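Long-range contacts in yncA (Salmonella typhimurium, PDB 3DR6), which probably transfers the acetyl group of acetyl-coenzyme A to an acceptor substrate, as a member of the GNAT acetyltransferase family: residues A16-Y21 against V37-R42; R7-A12 against A44-R49; Y54-S59 against Y68-D73. One frame throughout, in Å; residues are numbered along the deposited sequence.

Contact 1 of 3, residues A16-Y21 against V37-R42; sequences AITEIY and VDTDNR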
# COMPACT_ATOMS: atom_id res chain seq x y z
N ALA C 16 8.87 -7.33 25.02
CA ALA C 16 7.56 -6.74 25.36
C ALA C 16 6.77 -6.34 24.09
O ALA C 16 5.54 -6.51 24.03
CB ALA C 16 7.75 -5.53 26.25
N ILE C 17 7.48 -5.77 23.12
CA ILE C 17 6.88 -5.39 21.81
C ILE C 17 6.28 -6.62 21.14
O ILE C 17 5.14 -6.58 20.64
CB ILE C 17 7.95 -4.67 20.89
CG1 ILE C 17 8.29 -3.28 21.44
CG2 ILE C 17 7.46 -4.57 19.44
CD1 ILE C 17 9.46 -2.58 20.70
N THR C 18 7.05 -7.72 21.14
CA THR C 18 6.61 -9.00 20.57
C THR C 18 5.29 -9.46 21.19
O THR C 18 4.38 -9.88 20.46
CB THR C 18 7.69 -10.10 20.75
OG1 THR C 18 8.92 -9.67 20.16
CG2 THR C 18 7.25 -11.42 20.08
N GLU C 19 5.17 -9.39 22.51
CA GLU C 19 3.92 -9.76 23.17
C GLU C 19 2.75 -8.92 22.67
O GLU C 19 1.70 -9.45 22.37
CB GLU C 19 4.01 -9.59 24.68
CG GLU C 19 4.83 -10.61 25.37
CD GLU C 19 4.67 -10.51 26.88
OE1 GLU C 19 4.05 -9.52 27.35
OE2 GLU C 19 5.17 -11.41 27.59
N ILE C 20 2.96 -7.60 22.61
CA ILE C 20 1.90 -6.68 22.18
C ILE C 20 1.54 -6.93 20.70
O ILE C 20 0.35 -6.94 20.35
CB ILE C 20 2.28 -5.21 22.43
CG1 ILE C 20 2.43 -4.96 23.94
CG2 ILE C 20 1.23 -4.29 21.83
CD1 ILE C 20 3.27 -3.72 24.31
N TYR C 21 2.56 -7.10 19.85
CA TYR C 21 2.37 -7.42 18.41
C TYR C 21 1.54 -8.70 18.23
O TYR C 21 0.54 -8.70 17.47
CB TYR C 21 3.74 -7.58 17.71
CG TYR C 21 3.63 -7.95 16.24
CD1 TYR C 21 3.53 -6.95 15.28
CD2 TYR C 21 3.61 -9.29 15.82
CE1 TYR C 21 3.42 -7.28 13.93
CE2 TYR C 21 3.52 -9.62 14.45
CZ TYR C 21 3.43 -8.59 13.52
OH TYR C 21 3.31 -8.86 12.16
N VAL C 37 4.97 -14.02 15.81
CA VAL C 37 6.39 -14.05 15.54
C VAL C 37 7.13 -14.27 16.86
O VAL C 37 6.52 -14.24 17.93
CB VAL C 37 6.90 -12.75 14.83
CG1 VAL C 37 6.31 -12.63 13.40
CG2 VAL C 37 6.63 -11.49 15.68
N ASP C 38 8.44 -14.47 16.79
CA ASP C 38 9.23 -14.53 18.01
C ASP C 38 10.00 -13.23 18.27
O ASP C 38 9.98 -12.32 17.45
CB ASP C 38 10.15 -15.76 18.03
CG ASP C 38 11.10 -15.82 16.85
OD1 ASP C 38 11.38 -14.80 16.20
OD2 ASP C 38 11.60 -16.94 16.58
N THR C 39 10.66 -13.15 19.42
CA THR C 39 11.42 -11.94 19.79
C THR C 39 12.52 -11.60 18.78
O THR C 39 12.74 -10.43 18.48
CB THR C 39 12.01 -12.05 21.21
OG1 THR C 39 10.96 -12.28 22.15
CG2 THR C 39 12.76 -10.77 21.60
N ASP C 40 13.21 -12.63 18.26
CA ASP C 40 14.27 -12.41 17.25
C ASP C 40 13.73 -11.71 16.01
O ASP C 40 14.43 -10.88 15.39
CB ASP C 40 14.93 -13.74 16.86
CG ASP C 40 16.02 -14.16 17.84
OD1 ASP C 40 16.98 -13.38 18.05
OD2 ASP C 40 15.91 -15.28 18.40
N ASN C 41 12.50 -12.04 15.64
CA ASN C 41 11.83 -11.42 14.51
C ASN C 41 11.59 -9.93 14.75
O ASN C 41 11.83 -9.11 13.85
CB ASN C 41 10.53 -12.16 14.17
CG ASN C 41 9.74 -11.49 13.05
OD1 ASN C 41 9.19 -10.39 13.23
ND2 ASN C 41 9.66 -12.15 11.89
N ARG C 42 11.15 -9.58 15.95
CA ARG C 42 10.92 -8.15 16.28
C ARG C 42 12.22 -7.37 16.48
O ARG C 42 12.26 -6.17 16.24
CB ARG C 42 9.96 -7.97 17.45
CG ARG C 42 8.52 -8.43 17.17
CD ARG C 42 7.84 -7.60 16.08
NE ARG C 42 8.03 -8.14 14.73
CZ ARG C 42 7.57 -7.57 13.62
NH1 ARG C 42 6.88 -6.43 13.69
NH2 ARG C 42 7.78 -8.13 12.44
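Thr-18 and Tyr-21, one helical turn apart on helix 14-27, meet Arg-42 and Val-37 where helix 39-52 begins; these are the two helices that follow the first strand of the GNAT fold. The cation-pi contact comes first: the guanidinium of Arg-42 lies over one face of the Tyr-21 ring, displaced toward the rim, with CZ 4.3 Å from the ring centroid and the two planes 30° apart. Within its own segment the guanidinium is gripped side-on, NE and NH2 both donating in plane to Asn-41 OD1, which fixes its rotation over the ring. Apolar packing adds Val-37, whose CG2 lies 3.7 Å from Tyr-21 CD2. Thr-18 lies where the backbones come nearest, beside Thr-39, and packs by van der Waals contact: its CG2, anti to the backbone N, reaches Val-37 O at 3.6 Å, while the hydroxyl is hydrogen-bonded within its own helix to Cys-14 O. Asp-38 N-caps helix 39-52, its OD1 accepting from Asn-41 N. Beyond the pair, Tyr-21 also packs on Tyr-68 of strand 64-73, and Arg-42 makes a second cation-pi contact with Trp-45. On the Thr-18 side, OG1 rests 3.3 Å from Arg-42 CG.

Contact 2 of 3, residues R7-A12 against A44-R49; sequences RFADKA and AWYEAR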
# COMPACT_ATOMS: atom_id res chain seq x y z
N ARG C 7 9.28 6.94 25.38
CA ARG C 7 10.68 7.07 25.04
C ARG C 7 10.95 6.27 23.79
O ARG C 7 10.10 5.48 23.36
CB ARG C 7 11.55 6.55 26.20
CG ARG C 7 11.27 5.10 26.57
CD ARG C 7 12.35 4.60 27.48
NE ARG C 7 12.03 3.30 28.05
CZ ARG C 7 12.21 2.14 27.43
NH1 ARG C 7 12.69 2.11 26.19
NH2 ARG C 7 11.89 1.01 28.04
N PHE C 8 12.12 6.46 23.19
CA PHE C 8 12.59 5.57 22.14
C PHE C 8 12.82 4.17 22.69
O PHE C 8 13.31 4.00 23.81
CB PHE C 8 13.88 6.10 21.50
CG PHE C 8 13.65 7.31 20.65
CD1 PHE C 8 13.01 7.19 19.42
CD2 PHE C 8 14.05 8.57 21.08
CE1 PHE C 8 12.78 8.30 18.63
CE2 PHE C 8 13.82 9.69 20.29
CZ PHE C 8 13.19 9.55 19.07
N ALA C 9 12.44 3.17 21.90
CA ALA C 9 12.64 1.77 22.27
C ALA C 9 14.12 1.39 22.18
O ALA C 9 14.89 2.02 21.42
CB ALA C 9 11.77 0.84 21.40
N ASP C 10 14.49 0.39 22.98
CA ASP C 10 15.81 -0.27 22.96
C ASP C 10 15.64 -1.71 22.50
O ASP C 10 14.51 -2.24 22.51
CB ASP C 10 16.40 -0.40 24.37
CG ASP C 10 16.60 0.92 25.06
OD1 ASP C 10 16.59 1.97 24.37
OD2 ASP C 10 16.78 0.89 26.30
N LYS C 11 16.75 -2.36 22.15
CA LYS C 11 16.77 -3.82 21.95
C LYS C 11 16.09 -4.58 23.10
O LYS C 11 15.40 -5.57 22.86
CB LYS C 11 18.20 -4.33 21.81
CG LYS C 11 18.80 -4.25 20.41
CD LYS C 11 20.15 -4.97 20.40
CE LYS C 11 19.97 -6.48 20.63
NZ LYS C 11 21.20 -7.17 21.14
N ALA C 12 16.29 -4.11 24.33
CA ALA C 12 15.72 -4.79 25.51
C ALA C 12 14.19 -4.73 25.61
O ALA C 12 13.59 -5.48 26.39
CB ALA C 12 16.37 -4.26 26.79
N ALA C 44 14.85 -8.08 14.59
CA ALA C 44 15.15 -7.89 13.17
C ALA C 44 14.38 -6.68 12.63
O ALA C 44 14.98 -5.79 12.03
CB ALA C 44 14.81 -9.16 12.37
N TRP C 45 13.07 -6.67 12.87
CA TRP C 45 12.20 -5.55 12.49
C TRP C 45 12.66 -4.22 13.09
O TRP C 45 12.68 -3.20 12.39
CB TRP C 45 10.75 -5.86 12.90
CG TRP C 45 9.79 -4.68 12.83
CD1 TRP C 45 9.09 -4.25 11.74
CD2 TRP C 45 9.39 -3.82 13.92
NE1 TRP C 45 8.31 -3.17 12.07
CE2 TRP C 45 8.46 -2.89 13.40
CE3 TRP C 45 9.74 -3.76 15.28
CZ2 TRP C 45 7.87 -1.88 14.19
CZ3 TRP C 45 9.14 -2.75 16.07
CH2 TRP C 45 8.22 -1.84 15.52
N TYR C 46 13.02 -4.24 14.37
CA TYR C 46 13.52 -3.07 15.08
C TYR C 46 14.79 -2.51 14.43
O TYR C 46 14.90 -1.31 14.18
CB TYR C 46 13.77 -3.39 16.56
CG TYR C 46 14.56 -2.34 17.30
CD1 TYR C 46 13.93 -1.21 17.85
CD2 TYR C 46 15.94 -2.46 17.46
CE1 TYR C 46 14.66 -0.24 18.52
CE2 TYR C 46 16.68 -1.50 18.12
CZ TYR C 46 16.04 -0.39 18.64
OH TYR C 46 16.78 0.55 19.31
N GLU C 47 15.75 -3.40 14.16
CA GLU C 47 17.01 -3.01 13.52
C GLU C 47 16.78 -2.41 12.13
O GLU C 47 17.35 -1.38 11.79
CB GLU C 47 17.98 -4.19 13.45
CG GLU C 47 18.50 -4.65 14.84
CD GLU C 47 19.36 -3.60 15.55
OE1 GLU C 47 19.98 -2.75 14.86
OE2 GLU C 47 19.43 -3.63 16.80
N ALA C 48 15.94 -3.06 11.34
CA ALA C 48 15.57 -2.53 10.04
C ALA C 48 15.03 -1.10 10.15
O ALA C 48 15.42 -0.23 9.35
CB ALA C 48 14.59 -3.45 9.35
N ARG C 49 14.16 -0.83 11.13
CA ARG C 49 13.64 0.53 11.34
C ARG C 49 14.76 1.50 11.68
O ARG C 49 14.82 2.60 11.11
CB ARG C 49 12.55 0.58 12.42
CG ARG C 49 11.23 0.01 11.98
CD ARG C 49 10.57 0.90 10.93
NE ARG C 49 9.63 0.18 10.08
CZ ARG C 49 8.34 0.01 10.39
NH1 ARG C 49 7.87 0.48 11.53
NH2 ARG C 49 7.53 -0.65 9.58
O HOH W 1 15.49 3.43 19.16
O HOH W 2 19.01 -0.71 21.54
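Tyr-46 CG stands anti to the backbone N (chi1 167°), which sends the ring from helix 39-52 toward the backbone of Ala-9 to Lys-11. In Lys-11, CG is anti to the carbonyl carbon (chi1 -85°) and comes up to the CE2 side of that ring, the two side chains crossing at about a right angle with Lys-11 CG 4.2 Å from Tyr-46 CE2. Ala-9 approaches from the CE1 side: its carbonyl oxygen lies at the ring edge, near the plane, and its CB is 4.2 Å from Tyr-46 CE1. Asp-10 O, by contrast, sits over one face.

The segment 7-12 is the exit of strand 5-8, the first strand of the GNAT sheet, where the chain turns through a short 3-10 segment into helix 14-27. Helix 39-52 therefore packs through Tyr-46 against the link between the first strand and the first helix. Ala-9 remains tied to the sheet by backbone hydrogen bonding to Val-56, and its side chain faces Val-56 and Val-58.

At the phenol end, Tyr-46 OH lies 3.2 Å from Ala-9 O, and two waters join the hydroxyl to the turn. The first donates to Ala-9 O at 2.7 Å and is also hydrogen-bonded to Tyr-46 OH. The second accepts from Lys-11 N at 2.9 Å, with a weak bond to the same hydroxyl.

Glu-47 borders the exposed side. Its carboxylate oxygen OE2 comes within 3.7 Å of Lys-11 CG, touching the aliphatic part of the lysine, whereas the charged ends remain separated, with Lys-11 NZ 5.9 Å from Glu-47 OE2.

Contact 3 of 3, residues Y54-S59 against Y68-D73; sequences YPVLVS and YASFGD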
# COMPACT_ATOMS: atom_id res chain seq x y z
N TYR C 54 13.90 5.37 11.11
CA TYR C 54 12.51 5.50 11.56
C TYR C 54 12.34 5.17 13.05
O TYR C 54 13.08 4.33 13.58
CB TYR C 54 11.56 4.66 10.71
CG TYR C 54 11.45 5.11 9.27
CD1 TYR C 54 12.04 6.31 8.83
CD2 TYR C 54 10.74 4.35 8.34
CE1 TYR C 54 11.94 6.71 7.48
CE2 TYR C 54 10.64 4.75 7.00
CZ TYR C 54 11.23 5.92 6.59
OH TYR C 54 11.13 6.31 5.27
N PRO C 55 11.38 5.84 13.72
CA PRO C 55 11.30 5.71 15.17
C PRO C 55 10.56 4.45 15.61
O PRO C 55 9.61 4.00 14.94
CB PRO C 55 10.55 6.98 15.59
CG PRO C 55 9.57 7.21 14.41
CD PRO C 55 10.33 6.72 13.17
N VAL C 56 11.02 3.87 16.71
CA VAL C 56 10.24 2.89 17.45
C VAL C 56 10.12 3.48 18.86
O VAL C 56 11.13 3.71 19.53
CB VAL C 56 10.88 1.47 17.45
CG1 VAL C 56 9.99 0.47 18.20
CG2 VAL C 56 11.11 0.96 16.00
N LEU C 57 8.89 3.79 19.26
CA LEU C 57 8.61 4.39 20.58
C LEU C 57 7.96 3.36 21.49
O LEU C 57 7.23 2.47 21.01
CB LEU C 57 7.66 5.57 20.45
CG LEU C 57 8.07 6.71 19.51
CD1 LEU C 57 6.90 7.66 19.29
CD2 LEU C 57 9.31 7.44 20.02
N VAL C 58 8.20 3.47 22.79
CA VAL C 58 7.40 2.70 23.75
C VAL C 58 6.79 3.64 24.77
O VAL C 58 7.42 4.66 25.14
CB VAL C 58 8.22 1.59 24.48
CG1 VAL C 58 8.63 0.49 23.51
CG2 VAL C 58 9.42 2.18 25.19
N SER C 59 5.59 3.30 25.24
CA SER C 59 5.06 3.86 26.49
C SER C 59 5.46 2.96 27.67
O SER C 59 5.53 1.73 27.56
CB SER C 59 3.54 4.08 26.45
OG SER C 59 2.84 2.95 25.95
N TYR C 68 3.42 0.44 22.17
CA TYR C 68 4.49 0.86 21.29
C TYR C 68 3.94 1.45 20.00
O TYR C 68 2.77 1.24 19.63
CB TYR C 68 5.48 -0.29 21.01
CG TYR C 68 5.06 -1.30 19.95
CD1 TYR C 68 4.29 -2.43 20.29
CD2 TYR C 68 5.45 -1.15 18.62
CE1 TYR C 68 3.93 -3.36 19.34
CE2 TYR C 68 5.08 -2.08 17.65
CZ TYR C 68 4.32 -3.18 18.01
OH TYR C 68 3.96 -4.11 17.06
N ALA C 69 4.80 2.21 19.32
CA ALA C 69 4.41 2.89 18.07
C ALA C 69 5.61 2.98 17.14
O ALA C 69 6.76 3.10 17.57
CB ALA C 69 3.86 4.27 18.37
N SER C 70 5.32 2.90 15.84
CA SER C 70 6.37 3.08 14.83
C SER C 70 5.70 3.58 13.55
O SER C 70 4.47 3.63 13.47
CB SER C 70 7.10 1.75 14.56
OG SER C 70 8.27 1.97 13.78
N PHE C 71 6.51 3.96 12.56
CA PHE C 71 5.98 4.08 11.21
C PHE C 71 6.96 3.49 10.22
O PHE C 71 8.18 3.36 10.50
CB PHE C 71 5.57 5.52 10.85
CG PHE C 71 6.70 6.53 10.86
CD1 PHE C 71 7.69 6.49 9.86
CD2 PHE C 71 6.74 7.54 11.83
CE1 PHE C 71 8.73 7.45 9.84
CE2 PHE C 71 7.78 8.51 11.81
CZ PHE C 71 8.78 8.45 10.82
N GLY C 72 6.41 3.13 9.07
CA GLY C 72 7.20 2.70 7.92
C GLY C 72 6.69 3.32 6.64
O GLY C 72 5.70 4.05 6.64
N ASP C 73 7.37 3.02 5.55
CA ASP C 73 6.93 3.51 4.25
C ASP C 73 5.56 2.95 3.95
O ASP C 73 5.28 1.78 4.23
CB ASP C 73 7.92 3.12 3.17
CG ASP C 73 9.29 3.73 3.39
OD1 ASP C 73 9.37 4.87 3.88
OD2 ASP C 73 10.29 3.05 3.08
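Pro-55 and Phe-71 make the closest apolar side-chain contact here, in the antiparallel beta hairpin that strands 56-61 and 64-73 form in the GNAT sheet. Pro-55 CD lies over one face of the Phe-71 ring, offset toward its rim and 3.6 Å from the centroid, a CH-pi contact. Phe-71 CG stands between its backbone N and carbonyl carbon (chi1 63°), and CE1 of its ring lies over a face of Tyr-54, 3.6 Å from Tyr-54 CG, although the rings are oblique, with planes at 51°. Helix 99-113 covers this side, Glu-110 touching Pro-55 and Ala-111 touching Phe-71.

The strands are joined most regularly at Leu-57 and Ala-69, an antiparallel hydrogen-bonded pair. Leu-57 N donates to Ala-69 O at 2.8 Å, almost straight at 174°, and Ala-69 N returns a bond to Leu-57 O. Nearer Pro-55 a side chain also joins the segments: Ser-70 OG, anti to its backbone N, donates to Pro-55 O at 2.7 Å and has a second partner in Arg-49 NH1.

The exposed end is held differently. Here Asp-73, the last residue of strand 64-73, accepts through OD1 from Tyr-54 OH at 2.7 Å, on the syn side, with the carboxylate plane nearly perpendicular to the ring. Lys-116 NZ bonds the same phenol oxygen.

The buried Phe-71 N has no hydrogen-bonding partner, so polar compensation is incomplete where the aromatic packing is dense. The neighbouring lysine and carboxylate would probably polarise the Tyr-54 hydroxyl and strengthen its bond to Asp-73.

The three contacts lie in the N-terminal half of the GNAT fold. Along the chain, contact 1 falls between the two segments of contact 2, and contact 3 follows both. Contacts 1 and 2 share helix 39-52 and have centres about 11 Å apart; Ile-17 packs against Ala-9 and Trp-45 between them. Contacts 2 and 3, about 9 Å apart centre to centre, reach the same sheet through neighbouring strands 5-8 and 56-61, and Arg-49 probably hydrogen-bonds Ser-70 across them. Contacts 1 and 3 are about 14 Å apart, bridged by Tyr-68 packing on helix 14-27. Together they join the two early helices to each other, helix 39-52 to the first strand's exit, and the second strand to the third.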